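Local coordinates for NTF2 fold protein loop-helix-loop design NT-9 (Synthetic construct, PDB 6W90) that adopts a de novo designed NTF2 fold with loop-helix-loop elements and holds a two-tailed phospholipid in a pocket, with no natural function known, at residues A[2-6]-A[7-11]; A[15-18]-A[19-23]; A[88-92]-A[93-97]. All blocks are in the same frame, centred on the assembly; numbering follows the deposited sequence. Where two conformers were deposited one is given.

Contact 1. Residues A[2-6]-A[7-11]; sequences SHMSR and EEIRK
S5 and E8 bond to each other twice in opposite directions, each side chain taking the other's backbone N-H, which makes a capping box at the start of helix 6-22. S5 sits at the N-cap, and its OG accepts from E8 N at 3.1 Å; with chi1 at 62° the hydroxyl lies between the backbone N and the carbonyl carbon, which sets it within reach of E8 N. In return E8 OE1 accepts from S5 N at 3.0 Å, nearly straight at 167°, but on the anti side of the carboxylate and out of its plane. An alanine here would leave E8 N without the side-chain hydroxyl that caps it, and is likely to loosen the first turn. The backbone carries the helix on, I9 N donating to S5 O and R10 N to R6 O. E7, its chain bent at chi2, lies alongside R6, but E7 OE2 stays 3.9 Å from R6 NE, a long salt bridge with the guanidinium and carboxylate planes turned 80° apart. R10 instead sends NH1 to I73 O. The buried member is I9, in the lipid pocket, which packs against V76 and V78 of one strand and V83 and V85 of the next. From the loop before the helix, M4 SD comes to 3.8 Å of I9 CD1 in one of two conformers of I9, while M4 CE rests 3.6 Å from E8 CB.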
ATOM      1  N   SER A   2      -9.384  16.266  11.811  1.00 81.39           N
ATOM      2  CA  SER A   2      -9.175  15.164  12.794  1.00 82.95           C
ATOM      3  C   SER A   2      -8.219  14.122  12.217  1.00 78.15           C
ATOM      4  O   SER A   2      -8.579  13.357  11.322  1.00 82.54           O
ATOM      5  CB  SER A   2     -10.505  14.514  13.170  1.00 86.99           C
ATOM      6  OG  SER A   2     -10.305  13.453  14.088  1.00 88.33           O
ATOM      7  N   HIS A   3      -6.994  14.108  12.728  1.00 66.68           N
ATOM      8  CA  HIS A   3      -5.977  13.168  12.285  1.00 55.68           C
ATOM      9  C   HIS A   3      -5.982  11.948  13.190  1.00 46.49           C
ATOM     10  O   HIS A   3      -6.519  11.968  14.298  1.00 48.20           O
ATOM     11  CB  HIS A   3      -4.604  13.825  12.288  1.00 58.61           C
ATOM     12  CG  HIS A   3      -4.559  15.104  11.519  1.00 63.33           C
ATOM     13  ND1 HIS A   3      -5.274  15.291  10.356  1.00 65.42           N
ATOM     14  CD2 HIS A   3      -3.914  16.269  11.758  1.00 65.87           C
ATOM     15  CE1 HIS A   3      -5.062  16.513   9.905  1.00 66.96           C
ATOM     16  NE2 HIS A   3      -4.238  17.127  10.735  1.00 66.02           N
ATOM     17  N   MET A   4      -5.370  10.876  12.719  1.00 36.38           N
ATOM     18  CA  MET A   4      -5.490   9.627  13.443  1.00 30.17           C
ATOM     19  C   MET A   4      -4.232   9.326  14.244  1.00 24.33           C
ATOM     20  O   MET A   4      -3.145   9.816  13.949  1.00 27.85           O
ATOM     21  CB  MET A   4      -5.784   8.472  12.484  1.00 41.66           C
ATOM     22  CG  MET A   4      -7.015   8.706  11.621  1.00 58.85           C
ATOM     23  SD  MET A   4      -7.278   7.455  10.345  1.00 71.65           S
ATOM     24  CE  MET A   4      -7.659   6.035  11.360  1.00 77.89           C
ATOM     25  N   SER A   5      -4.425   8.549  15.304  1.00 24.21           N
ATOM     26  CA  SER A   5      -3.337   8.107  16.152  1.00 24.12           C
ATOM     27  C   SER A   5      -2.640   6.923  15.509  1.00 22.74           C
ATOM     28  O   SER A   5      -3.165   6.311  14.583  1.00 25.20           O
ATOM     29  CB  SER A   5      -3.866   7.677  17.517  1.00 26.49           C
ATOM     30  OG  SER A   5      -4.748   6.566  17.317  1.00 28.33           O
ATOM     31  N   ARG A   6      -1.450   6.597  16.016  1.00 22.51           N
ATOM     32  CA  ARG A   6      -0.747   5.404  15.547  1.00 21.46           C
ATOM     33  C   ARG A   6      -1.637   4.174  15.653  1.00 21.27           C
ATOM     34  O   ARG A   6      -1.662   3.329  14.751  1.00 21.63           O
ATOM     35  CB  ARG A   6       0.519   5.194  16.384  1.00 23.93           C
ATOM     36  CG  ARG A   6       1.589   6.257  16.158  1.00 28.09           C
ATOM     37  CD  ARG A   6       2.901   5.958  16.906  1.00 30.03           C
ATOM     38  NE  ARG A   6       2.705   5.824  18.339  1.00 31.35           N
ATOM     39  CZ  ARG A   6       2.781   6.835  19.200  1.00 35.25           C
ATOM     40  NH1 ARG A   6       3.038   8.057  18.761  1.00 35.32           N
ATOM     41  NH2 ARG A   6       2.588   6.633  20.498  1.00 42.41           N
ATOM     42  N   GLU A   7      -2.365   4.053  16.750  1.00 23.45           N
ATOM     43  CA  GLU A   7      -3.181   2.861  16.969  1.00 24.32           C
ATOM     44  C   GLU A   7      -4.348   2.791  15.989  1.00 24.66           C
ATOM     45  O   GLU A   7      -4.669   1.709  15.472  1.00 26.08           O
ATOM     46  CB  GLU A   7      -3.641   2.865  18.426  1.00 33.20           C
ATOM     47  CG  GLU A   7      -2.476   2.896  19.499  1.00 53.94           C
ATOM     48  CD  GLU A   7      -1.578   4.184  19.596  1.00 59.29           C
ATOM     49  OE1 GLU A   7      -2.040   5.322  19.357  1.00 50.61           O
ATOM     50  OE2 GLU A   7      -0.382   4.043  19.960  1.00 58.86           O
ATOM     51  N   GLU A   8      -4.983   3.929  15.715  1.00 24.68           N
ATOM     52  CA  GLU A   8      -6.062   3.975  14.736  1.00 25.01           C
ATOM     53  C   GLU A   8      -5.545   3.632  13.344  1.00 24.29           C
ATOM     54  O   GLU A   8      -6.188   2.875  12.616  1.00 24.55           O
ATOM     55  CB  GLU A   8      -6.731   5.357  14.767  1.00 27.97           C
ATOM     56  CG  GLU A   8      -7.494   5.636  16.089  1.00 41.71           C
ATOM     57  CD  GLU A   8      -7.936   7.088  16.275  1.00 54.21           C
ATOM     58  OE1 GLU A   8      -7.317   8.005  15.685  1.00 53.96           O
ATOM     59  OE2 GLU A   8      -8.907   7.311  17.032  1.00 57.39           O
ATOM     60  N   ILE A   9      -4.387   4.177  12.958  0.81 21.61           N
ATOM     61  CA  ILE A   9      -3.799   3.817  11.659  0.81 21.46           C
ATOM     62  C   ILE A   9      -3.517   2.318  11.601  0.81 20.87           C
ATOM     63  O   ILE A   9      -3.782   1.655  10.588  0.81 21.71           O
ATOM     64  CB  ILE A   9      -2.513   4.623  11.389  0.81 24.26           C
ATOM     65  CG1 ILE A   9      -2.822   6.113  11.154  0.81 28.25           C
ATOM     66  CG2 ILE A   9      -1.729   4.011  10.200  0.81 23.33           C
ATOM     67  CD1 ILE A   9      -3.676   6.387   9.884  0.81 30.18           C
ATOM     68  N   ARG A  10      -2.892   1.781  12.645  1.00 22.50           N
ATOM     69  CA  ARG A  10      -2.587   0.360  12.641  1.00 21.77           C
ATOM     70  C   ARG A  10      -3.842  -0.467  12.411  1.00 20.87           C
ATOM     71  O   ARG A  10      -3.830  -1.419  11.615  1.00 22.90           O
ATOM     72  CB  ARG A  10      -1.925  -0.023  13.947  1.00 23.30           C
ATOM     73  CG  ARG A  10      -1.418  -1.406  13.953  1.00 27.68           C
ATOM     74  CD  ARG A  10      -0.664  -1.696  15.248  1.00 36.50           C
ATOM     75  NE  ARG A  10       0.629  -1.008  15.330  1.00 47.31           N
ATOM     76  CZ  ARG A  10       1.794  -1.547  14.968  1.00 52.38           C
ATOM     77  NH1 ARG A  10       1.829  -2.782  14.486  1.00 57.39           N
ATOM     78  NH2 ARG A  10       2.918  -0.850  15.089  1.00 51.38           N
ATOM     79  N   LYS A  11      -4.952  -0.094  13.061  1.00 21.56           N
ATOM     80  CA  LYS A  11      -6.213  -0.815  12.867  1.00 22.85           C
ATOM     81  C   LYS A  11      -6.680  -0.763  11.411  1.00 23.35           C
ATOM     82  O   LYS A  11      -7.193  -1.767  10.879  1.00 23.92           O
ATOM     83  CB  LYS A  11      -7.311  -0.269  13.792  1.00 25.68           C
ATOM     84  CG  LYS A  11      -7.231  -0.776  15.222  1.00 36.09           C
ATOM     85  CD  LYS A  11      -8.342  -0.186  16.128  1.00 49.31           C
ATOM     86  CE  LYS A  11      -9.781  -0.509  15.656  1.00 57.56           C
ATOM     87  NZ  LYS A  11     -10.889   0.126  16.487  1.00 60.38           N
TER

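Contact 2. Residues A[15-18]-A[19-23]; sequences EYIR and LLYTD
L19 lays its branched end beside the carboxylate of E15 one turn earlier, L19 CD2 3.8 Å from E15 OE2, in the last turns of helix 6-22. The same carboxylate pairs with R18 in an i to i+3 salt bridge: the guanidinium grips it side-on, NE and NH2 each taking one oxygen. R18 NE to E15 OE1 is 3.0 Å and almost straight at 175°, with the oxygen in the guanidinium plane, whereas R18 NH2 meets the syn lone pair of E15 OE2, which lies somewhat out of that plane. The bends of E15 at chi2 and R18 at chi3 (82°) bring the two groups together, and two bonds to two oxygens should limit rotation of both. On the side facing strand 70-79, I17 and Y21 lie side by side, I17 CG2 4.0 Å from Y21 CE2 at the ring edge; both touch V71, and Y21 OH bonds to A65 O. L20 reaches F27 of the next helix and, with I17, lines the lipid pocket, while Y16 packs on A30, K34 and L35. At the helix end D23 leaves helical geometry and N-caps helix 24-35 through OD1 to Q26 N. T22, just before it, turns both N and OG1 on R18 O: the amide comes in at 2.9 Å nearly in line with the carbonyl, while the hydroxyl, at 3.0 Å, stands 44° out of the carbonyl plane.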
ATOM      1  N   GLU A  15      -6.906  -4.021   8.790  1.00 21.65           N
ATOM      2  CA  GLU A  15      -8.140  -4.417   8.137  1.00 21.59           C
ATOM      3  C   GLU A  15      -7.947  -4.557   6.634  1.00 19.66           C
ATOM      4  O   GLU A  15      -8.508  -5.459   6.012  1.00 20.57           O
ATOM      5  CB  GLU A  15      -9.244  -3.416   8.458  1.00 26.11           C
ATOM      6  CG  GLU A  15     -10.628  -3.806   7.810  1.00 33.70           C
ATOM      7  CD  GLU A  15     -11.173  -5.250   8.123  1.00 41.17           C
ATOM      8  OE1 GLU A  15     -10.677  -5.972   9.040  1.00 36.93           O
ATOM      9  OE2 GLU A  15     -12.146  -5.670   7.431  1.00 40.36           O
ATOM     10  N   TYR A  16      -7.187  -3.655   6.016  1.00 19.03           N
ATOM     11  CA  TYR A  16      -6.982  -3.782   4.583  1.00 19.26           C
ATOM     12  C   TYR A  16      -6.125  -4.990   4.265  1.00 19.58           C
ATOM     13  O   TYR A  16      -6.366  -5.681   3.267  1.00 19.90           O
ATOM     14  CB  TYR A  16      -6.385  -2.480   4.017  1.00 19.61           C
ATOM     15  CG  TYR A  16      -7.483  -1.488   3.733  1.00 21.23           C
ATOM     16  CD1 TYR A  16      -8.162  -1.489   2.528  1.00 19.86           C
ATOM     17  CD2 TYR A  16      -7.882  -0.582   4.689  1.00 21.58           C
ATOM     18  CE1 TYR A  16      -9.207  -0.609   2.285  1.00 20.23           C
ATOM     19  CE2 TYR A  16      -8.925   0.306   4.442  1.00 24.08           C
ATOM     20  CZ  TYR A  16      -9.578   0.275   3.243  1.00 24.86           C
ATOM     21  OH  TYR A  16     -10.626   1.144   3.028  1.00 26.32           O
ATOM     22  N   ILE A  17      -5.125  -5.267   5.094  1.00 20.25           N
ATOM     23  CA  ILE A  17      -4.373  -6.502   4.889  1.00 20.47           C
ATOM     24  C   ILE A  17      -5.293  -7.705   5.005  1.00 20.10           C
ATOM     25  O   ILE A  17      -5.210  -8.649   4.209  1.00 19.99           O
ATOM     26  CB  ILE A  17      -3.199  -6.611   5.872  1.00 20.18           C
ATOM     27  CG1 ILE A  17      -2.205  -5.501   5.595  1.00 22.62           C
ATOM     28  CG2 ILE A  17      -2.620  -8.027   5.759  1.00 20.63           C
ATOM     29  CD1 ILE A  17      -1.216  -5.394   6.716  1.00 25.45           C
ATOM     30  N   ARG A  18      -6.184  -7.692   5.992  1.00 20.00           N
ATOM     31  CA  ARG A  18      -7.081  -8.826   6.170  1.00 20.23           C
ATOM     32  C   ARG A  18      -7.969  -9.009   4.956  1.00 21.98           C
ATOM     33  O   ARG A  18      -8.194 -10.131   4.503  1.00 22.02           O
ATOM     34  CB  ARG A  18      -7.944  -8.642   7.402  1.00 20.75           C
ATOM     35  CG  ARG A  18      -8.807  -9.881   7.676  1.00 25.18           C
ATOM     36  CD  ARG A  18      -9.620  -9.710   9.002  1.00 30.74           C
ATOM     37  NE  ARG A  18     -10.803  -8.924   8.689  1.00 30.70           N
ATOM     38  CZ  ARG A  18     -11.920  -9.442   8.187  1.00 31.44           C
ATOM     39  NH1 ARG A  18     -12.034 -10.761   8.026  1.00 30.44           N
ATOM     40  NH2 ARG A  18     -12.928  -8.646   7.855  1.00 38.40           N
ATOM     41  N   LEU A  19      -8.487  -7.917   4.411  1.00 20.82           N
ATOM     42  CA  LEU A  19      -9.343  -8.021   3.237  1.00 22.64           C
ATOM     43  C   LEU A  19      -8.587  -8.601   2.057  1.00 21.30           C
ATOM     44  O   LEU A  19      -9.136  -9.356   1.246  1.00 24.00           O
ATOM     45  CB  LEU A  19      -9.881  -6.652   2.848  1.00 23.54           C
ATOM     46  CG  LEU A  19     -10.932  -6.151   3.815  1.00 25.73           C
ATOM     47  CD1 LEU A  19     -11.331  -4.724   3.384  1.00 26.00           C
ATOM     48  CD2 LEU A  19     -12.165  -7.018   3.911  1.00 29.81           C
ATOM     49  N   LEU A  20      -7.342  -8.194   1.910  1.00 21.42           N
ATOM     50  CA  LEU A  20      -6.526  -8.691   0.822  1.00 23.57           C
ATOM     51  C   LEU A  20      -6.465 -10.209   0.844  1.00 23.18           C
ATOM     52  O   LEU A  20      -6.526 -10.849  -0.215  1.00 28.88           O
ATOM     53  CB  LEU A  20      -5.147  -8.056   0.931  1.00 24.75           C
ATOM     54  CG  LEU A  20      -4.158  -8.339  -0.192  1.00 29.67           C
ATOM     55  CD1 LEU A  20      -4.650  -7.773  -1.470  1.00 34.77           C
ATOM     56  CD2 LEU A  20      -2.817  -7.744   0.228  1.00 32.08           C
ATOM     57  N   TYR A  21      -6.424 -10.809   2.034  1.00 22.66           N
ATOM     58  CA  TYR A  21      -6.314 -12.261   2.153  1.00 25.66           C
ATOM     59  C   TYR A  21      -7.658 -12.954   2.163  1.00 32.58           C
ATOM     60  O   TYR A  21      -7.762 -14.104   1.723  1.00 36.43           O
ATOM     61  CB  TYR A  21      -5.513 -12.617   3.430  1.00 26.85           C
ATOM     62  CG  TYR A  21      -4.064 -12.419   3.149  1.00 23.07           C
ATOM     63  CD1 TYR A  21      -3.379 -13.330   2.337  1.00 22.61           C
ATOM     64  CD2 TYR A  21      -3.368 -11.355   3.664  1.00 22.17           C
ATOM     65  CE1 TYR A  21      -2.071 -13.136   2.052  1.00 23.28           C
ATOM     66  CE2 TYR A  21      -2.078 -11.152   3.350  1.00 22.53           C
ATOM     67  CZ  TYR A  21      -1.427 -12.062   2.554  1.00 24.05           C
ATOM     68  OH  TYR A  21      -0.112 -11.868   2.246  1.00 27.58           O
ATOM     69  N   THR A  22      -8.702 -12.277   2.603  1.00 28.01           N
ATOM     70  CA  THR A  22      -9.964 -12.965   2.809  1.00 28.37           C
ATOM     71  C   THR A  22     -11.022 -12.646   1.773  1.00 30.14           C
ATOM     72  O   THR A  22     -11.869 -13.486   1.508  1.00 33.16           O
ATOM     73  CB  THR A  22     -10.574 -12.627   4.176  1.00 35.45           C
ATOM     74  OG1 THR A  22     -10.957 -11.245   4.167  1.00 40.78           O
ATOM     75  CG2 THR A  22      -9.626 -12.925   5.275  1.00 32.33           C
ATOM     76  N   ASP A  23     -11.042 -11.436   1.233  1.00 27.97           N
ATOM     77  CA  ASP A  23     -12.085 -11.020   0.295  1.00 31.17           C
ATOM     78  C   ASP A  23     -11.449 -10.015  -0.649  1.00 34.66           C
ATOM     79  O   ASP A  23     -11.672  -8.813  -0.540  1.00 29.70           O
ATOM     80  CB  ASP A  23     -13.270 -10.420   1.047  1.00 31.53           C
ATOM     81  CG  ASP A  23     -14.475 -10.159   0.164  1.00 39.93           C
ATOM     82  OD1 ASP A  23     -14.324 -10.113  -1.078  1.00 38.28           O
ATOM     83  OD2 ASP A  23     -15.576  -9.998   0.742  1.00 45.09           O
TER

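Contact 3. Residues A[88-92]-A[93-97]; sequences ELESN and GKKWT. With 3PE (1,2-Distearoyl-sn-glycerophosphoethanolamine), chain B.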
ATOM      1  N   GLU A  88       6.413  -5.801   7.399  1.00 20.95           N
ATOM      2  CA  GLU A  88       7.374  -6.851   7.112  1.00 21.65           C
ATOM      3  C   GLU A  88       6.636  -8.049   6.540  1.00 22.22           C
ATOM      4  O   GLU A  88       5.587  -8.449   7.047  1.00 23.64           O
ATOM      5  CB  GLU A  88       8.109  -7.158   8.397  1.00 31.02           C
ATOM      6  CG  GLU A  88       9.138  -8.184   8.371  1.00 40.58           C
ATOM      7  CD  GLU A  88       9.706  -8.267   9.764  1.00 46.13           C
ATOM      8  OE1 GLU A  88      10.422  -7.303  10.117  1.00 46.67           O
ATOM      9  OE2 GLU A  88       9.367  -9.228  10.505  1.00 49.16           O
ATOM     10  N   LEU A  89       7.174  -8.587   5.453  1.00 21.54           N
ATOM     11  CA  LEU A  89       6.605  -9.712   4.724  1.00 19.86           C
ATOM     12  C   LEU A  89       7.653 -10.801   4.726  1.00 24.80           C
ATOM     13  O   LEU A  89       8.827 -10.522   4.478  1.00 26.25           O
ATOM     14  CB  LEU A  89       6.253  -9.309   3.305  1.00 21.29           C
ATOM     15  CG  LEU A  89       5.571  -7.961   3.095  1.00 28.40           C
ATOM     16  CD1 LEU A  89       5.724  -7.499   1.635  1.00 36.48           C
ATOM     17  CD2 LEU A  89       4.183  -8.160   3.396  1.00 31.72           C
ATOM     18  N   GLU A  90       7.255 -12.013   5.078  1.00 20.48           N
ATOM     19  CA  GLU A  90       8.221 -13.073   5.220  1.00 24.48           C
ATOM     20  C   GLU A  90       7.783 -14.311   4.472  1.00 23.37           C
ATOM     21  O   GLU A  90       6.602 -14.655   4.437  1.00 24.36           O
ATOM     22  CB  GLU A  90       8.403 -13.503   6.653  1.00 30.49           C
ATOM     23  CG  GLU A  90       8.770 -12.461   7.641  1.00 48.80           C
ATOM     24  CD  GLU A  90       9.044 -13.097   8.988  1.00 64.51           C
ATOM     25  OE1 GLU A  90       8.408 -12.677   9.982  1.00 69.23           O
ATOM     26  OE2 GLU A  90       9.866 -14.047   9.027  1.00 67.85           O
ATOM     27  N   SER A  91       8.770 -15.019   3.942  1.00 24.72           N
ATOM     28  CA  SER A  91       8.549 -16.333   3.360  1.00 29.22           C
ATOM     29  C   SER A  91       9.830 -17.136   3.523  1.00 24.78           C
ATOM     30  O   SER A  91      10.864 -16.737   2.995  1.00 27.56           O
ATOM     31  CB  SER A  91       8.183 -16.217   1.886  1.00 38.87           C
ATOM     32  OG  SER A  91       8.066 -17.497   1.299  1.00 45.70           O
ATOM     33  N   ASN A  92       9.772 -18.235   4.256  1.00 27.43           N
ATOM     34  CA  ASN A  92      10.879 -19.172   4.394  1.00 26.34           C
ATOM     35  C   ASN A  92      12.243 -18.504   4.576  1.00 27.45           C
ATOM     36  O   ASN A  92      13.191 -18.746   3.838  1.00 28.40           O
ATOM     37  CB  ASN A  92      10.904 -20.114   3.193  1.00 28.01           C
ATOM     38  CG  ASN A  92      11.831 -21.254   3.382  1.00 28.42           C
ATOM     39  OD1 ASN A  92      12.008 -21.779   4.489  1.00 29.65           O
ATOM     40  ND2 ASN A  92      12.457 -21.661   2.296  1.00 30.35           N
ATOM     41  N   GLY A  93      12.326 -17.668   5.609  1.00 33.05           N
ATOM     42  CA  GLY A  93      13.587 -17.057   5.971  1.00 38.73           C
ATOM     43  C   GLY A  93      13.988 -15.865   5.129  1.00 38.88           C
ATOM     44  O   GLY A  93      15.090 -15.333   5.330  1.00 43.42           O
ATOM     45  N   LYS A  94      13.176 -15.496   4.139  1.00 29.83           N
ATOM     46  CA  LYS A  94      13.341 -14.265   3.383  1.00 27.67           C
ATOM     47  C   LYS A  94      12.408 -13.205   3.960  1.00 27.14           C
ATOM     48  O   LYS A  94      11.245 -13.483   4.272  1.00 26.36           O
ATOM     49  CB  LYS A  94      13.028 -14.464   1.897  1.00 28.48           C
ATOM     50  CG  LYS A  94      13.945 -15.384   1.132  1.00 31.16           C
ATOM     51  CD  LYS A  94      13.674 -15.366  -0.371  1.00 34.71           C
ATOM     52  CE  LYS A  94      14.539 -16.406  -1.063  1.00 47.67           C
ATOM     53  NZ  LYS A  94      14.558 -16.234  -2.545  1.00 60.53           N
ATOM     54  N   LYS A  95      12.916 -11.990   4.100  1.00 26.66           N
ATOM     55  CA  LYS A  95      12.165 -10.907   4.707  1.00 25.96           C
ATOM     56  C   LYS A  95      12.196  -9.717   3.776  1.00 25.35           C
ATOM     57  O   LYS A  95      13.266  -9.336   3.290  1.00 28.60           O
ATOM     58  CB  LYS A  95      12.771 -10.552   6.057  1.00 32.10           C
ATOM     59  CG  LYS A  95      12.017  -9.562   6.850  1.00 38.35           C
ATOM     60  CD  LYS A  95      12.575  -9.530   8.290  1.00 48.26           C
ATOM     61  CE  LYS A  95      12.174 -10.772   9.120  1.00 52.50           C
ATOM     62  NZ  LYS A  95      13.171 -11.208  10.162  1.00 57.48           N
ATOM     63  N   TRP A  96      11.022  -9.178   3.485  1.00 23.71           N
ATOM     64  CA  TRP A  96      10.887  -7.975   2.682  1.00 21.57           C
ATOM     65  C   TRP A  96      10.292  -6.903   3.566  1.00 25.83           C
ATOM     66  O   TRP A  96       9.436  -7.183   4.410  1.00 25.12           O
ATOM     67  CB  TRP A  96       9.988  -8.151   1.471  1.00 21.69           C
ATOM     68  CG  TRP A  96      10.547  -8.993   0.455  1.00 25.27           C
ATOM     69  CD1 TRP A  96      11.257  -8.600  -0.622  1.00 29.39           C
ATOM     70  CD2 TRP A  96      10.486 -10.417   0.410  1.00 26.88           C
ATOM     71  NE1 TRP A  96      11.645  -9.689  -1.356  1.00 31.96           N
ATOM     72  CE2 TRP A  96      11.192 -10.822  -0.734  1.00 29.39           C
ATOM     73  CE3 TRP A  96       9.906 -11.390   1.232  1.00 33.42           C
ATOM     74  CZ2 TRP A  96      11.318 -12.151  -1.092  1.00 35.03           C
ATOM     75  CZ3 TRP A  96      10.027 -12.701   0.877  1.00 38.13           C
ATOM     76  CH2 TRP A  96      10.722 -13.076  -0.280  1.00 38.20           C
ATOM     77  N   THR A  97      10.727  -5.672   3.373  1.00 27.25           N
ATOM     78  CA  THR A  97      10.164  -4.563   4.122  1.00 24.76           C
ATOM     79  C   THR A  97       9.475  -3.621   3.154  1.00 26.50           C
ATOM     80  O   THR A  97      10.115  -3.088   2.243  1.00 28.65           O
ATOM     81  CB  THR A  97      11.216  -3.845   4.941  1.00 31.10           C
ATOM     82  OG1 THR A  97      11.986  -4.817   5.646  1.00 39.05           O
ATOM     83  CG2 THR A  97      10.512  -2.942   5.922  1.00 36.18           C
TER
HETATM   84  P   3PE B 201      12.965  -5.257   0.242  1.00 33.40           P
HETATM   85  N   3PE B 201      14.039  -1.031  -0.153  1.00 78.91           N
HETATM   86  O11 3PE B 201      11.390  -5.121  -0.222  1.00 44.36           O
HETATM   87  O12 3PE B 201      13.037  -5.729   1.671  1.00 30.56           O
HETATM   88  O13 3PE B 201      13.642  -3.740   0.229  1.00 43.90           O
HETATM   89  O14 3PE B 201      13.789  -6.124  -0.709  1.00 31.72           O
HETATM   90  C11 3PE B 201      13.295  -2.831   1.243  1.00 61.76           C
HETATM   91  C12 3PE B 201      14.203  -1.610   1.166  1.00 72.87           C
HETATM   92  C1  3PE B 201      11.144  -4.749  -1.551  1.00 63.06           C
HETATM   93  C2  3PE B 201       9.649  -4.858  -1.889  1.00 71.51           C
HETATM   94  C3  3PE B 201       8.896  -4.294  -0.681  1.00 71.30           C
HETATM   95  O31 3PE B 201       7.562  -4.021  -0.992  1.00 67.92           O
HETATM   96  O32 3PE B 201       7.254  -6.235  -1.168  1.00 70.42           O
HETATM   97  C31 3PE B 201       6.795  -5.154  -1.284  1.00 65.63           C
HETATM   98  C32 3PE B 201       5.359  -4.975  -1.761  1.00 58.17           C
HETATM   99  C33 3PE B 201       4.521  -6.246  -1.650  1.00 51.56           C
HETATM  100  C34 3PE B 201       3.101  -5.789  -1.320  1.00 48.90           C
HETATM  101  C35 3PE B 201       2.063  -6.870  -1.593  1.00 50.96           C
HETATM  102  C36 3PE B 201       1.440  -7.307  -0.264  1.00 56.99           C
HETATM  103  C37 3PE B 201       0.399  -6.302   0.247  1.00 62.12           C
HETATM  104  C38 3PE B 201       1.014  -5.143   1.042  1.00 61.84           C
HETATM  105  C39 3PE B 201       0.078  -4.643   2.153  1.00 59.02           C
HETATM  106  C3A 3PE B 201      -1.162  -3.934   1.593  1.00 56.09           C
HETATM  107  C3B 3PE B 201      -1.903  -3.134   2.671  1.00 54.86           C
HETATM  108  C3C 3PE B 201      -1.601  -1.641   2.523  1.00 54.50           C
HETATM  109  C3D 3PE B 201      -2.551  -0.788   3.365  1.00 55.47           C
HETATM  110  C3E 3PE B 201      -2.071   0.668   3.340  1.00 59.30           C
HETATM  111  C3F 3PE B 201      -2.688   1.465   4.497  1.00 68.83           C
HETATM  112  C3G 3PE B 201      -2.146   2.900   4.515  1.00 75.69           C
HETATM  113  C3H 3PE B 201      -2.161   3.546   5.908  1.00 79.83           C
HETATM  114  C3I 3PE B 201      -3.544   4.052   6.329  1.00 79.67           C
HETATM  115  O21 3PE B 201       9.397  -4.108  -3.044  1.00 73.70           O
HETATM  116  O22 3PE B 201       8.677  -5.894  -4.253  1.00 72.47           O
HETATM  117  C21 3PE B 201       8.961  -4.735  -4.235  1.00 69.83           C
HETATM  118  C22 3PE B 201       8.868  -3.875  -5.511  1.00 59.07           C
HETATM  119  C23 3PE B 201       7.424  -3.648  -5.987  1.00 51.97           C
HETATM  120  C24 3PE B 201       6.657  -2.645  -5.118  1.00 45.45           C
HETATM  121  C25 3PE B 201       5.173  -2.548  -5.508  1.00 44.62           C
HETATM  122  C26 3PE B 201       4.419  -1.960  -4.313  1.00 47.22           C
HETATM  123  C27 3PE B 201       2.899  -1.981  -4.484  1.00 47.37           C
HETATM  124  C28 3PE B 201       2.201  -1.475  -3.211  1.00 46.08           C
HETATM  125  C29 3PE B 201       2.090   0.056  -3.080  1.00 48.42           C
HETATM  126  C2A 3PE B 201       1.119   0.462  -1.953  1.00 47.53           C
HETATM  127  C2B 3PE B 201      -0.267   0.870  -2.455  1.00 44.68           C
HETATM  128  C2C 3PE B 201      -1.299   0.828  -1.322  1.00 43.81           C
HETATM  129  C2D 3PE B 201      -2.663   0.479  -1.912  1.00 43.45           C
HETATM  130  C2E 3PE B 201      -3.791   0.609  -0.897  1.00 43.78           C
HETATM  131  C2F 3PE B 201      -3.933  -0.669  -0.076  1.00 45.98           C
HETATM  132  O   HOH W   1      10.559 -16.850   7.703  1.00 38.09           O
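W96 lies beside L89 and S91 across a beta hairpin, with CD1 at the head of the bound phospholipid. Its CB lies 3.7 Å from 3PE O11, and CG is a little farther from the same oxygen. CD1 is 3.5 Å from 3PE O11, which sits at the ring edge in the ring plane, and as near to O14. Farther round, NE1 bonds to Y120 OH, CE3 is 3.5 Å from L89 O, and CZ3 reaches S91 N and CB; Y68 meets the ring edge-to-face. With CG anti to the carbonyl carbon (chi1 -70°) the indole lies between S91, by its six-membered ring, and the phosphate, by CD1. The backbone holds the lipid too: T97 N donates to 3PE O12 at 2.9 Å, and L89 CD1 touches the ester carbonyl oxygen O32. L89 and W96 form a hydrogen-bonded antiparallel pair, joined both ways, and S91 and K94 form the next, closed by a type I' turn through N92 and G93. On the face of E88, E90 and K95, the carbon chain of K95 crosses E88 obliquely, CD of K95 3.5 Å from CD of E88. Neither glutamate forms a salt bridge with K95: NZ stays 4.3 Å from E88 OE2 and 4.5 Å from E90 OE2, and E88 OE1 pairs with R74 instead. At the hairpin tip one water donates to E90 OE2 and accepts from G93 N, 2.9 Å from that nitrogen.

From the N terminus, contact 1 closes the entry into helix 6-22, turning the leading loop into its first turn. Contact 2 follows on the same helix, its centre 18 Å away, and ends where the chain passes into helix 24-35. Contact 3 comes much later and closes the turn between strands 82-91 and 94-105. The three are in series along the chain; none nests within or crosses another. Contacts 2 and 3 come within about 6 Å at their nearest atoms without touching. All three contribute to the lipid pocket: I9, then I17 and L20, supply it from the helix, and residues 89 and 95-97 from the hairpin.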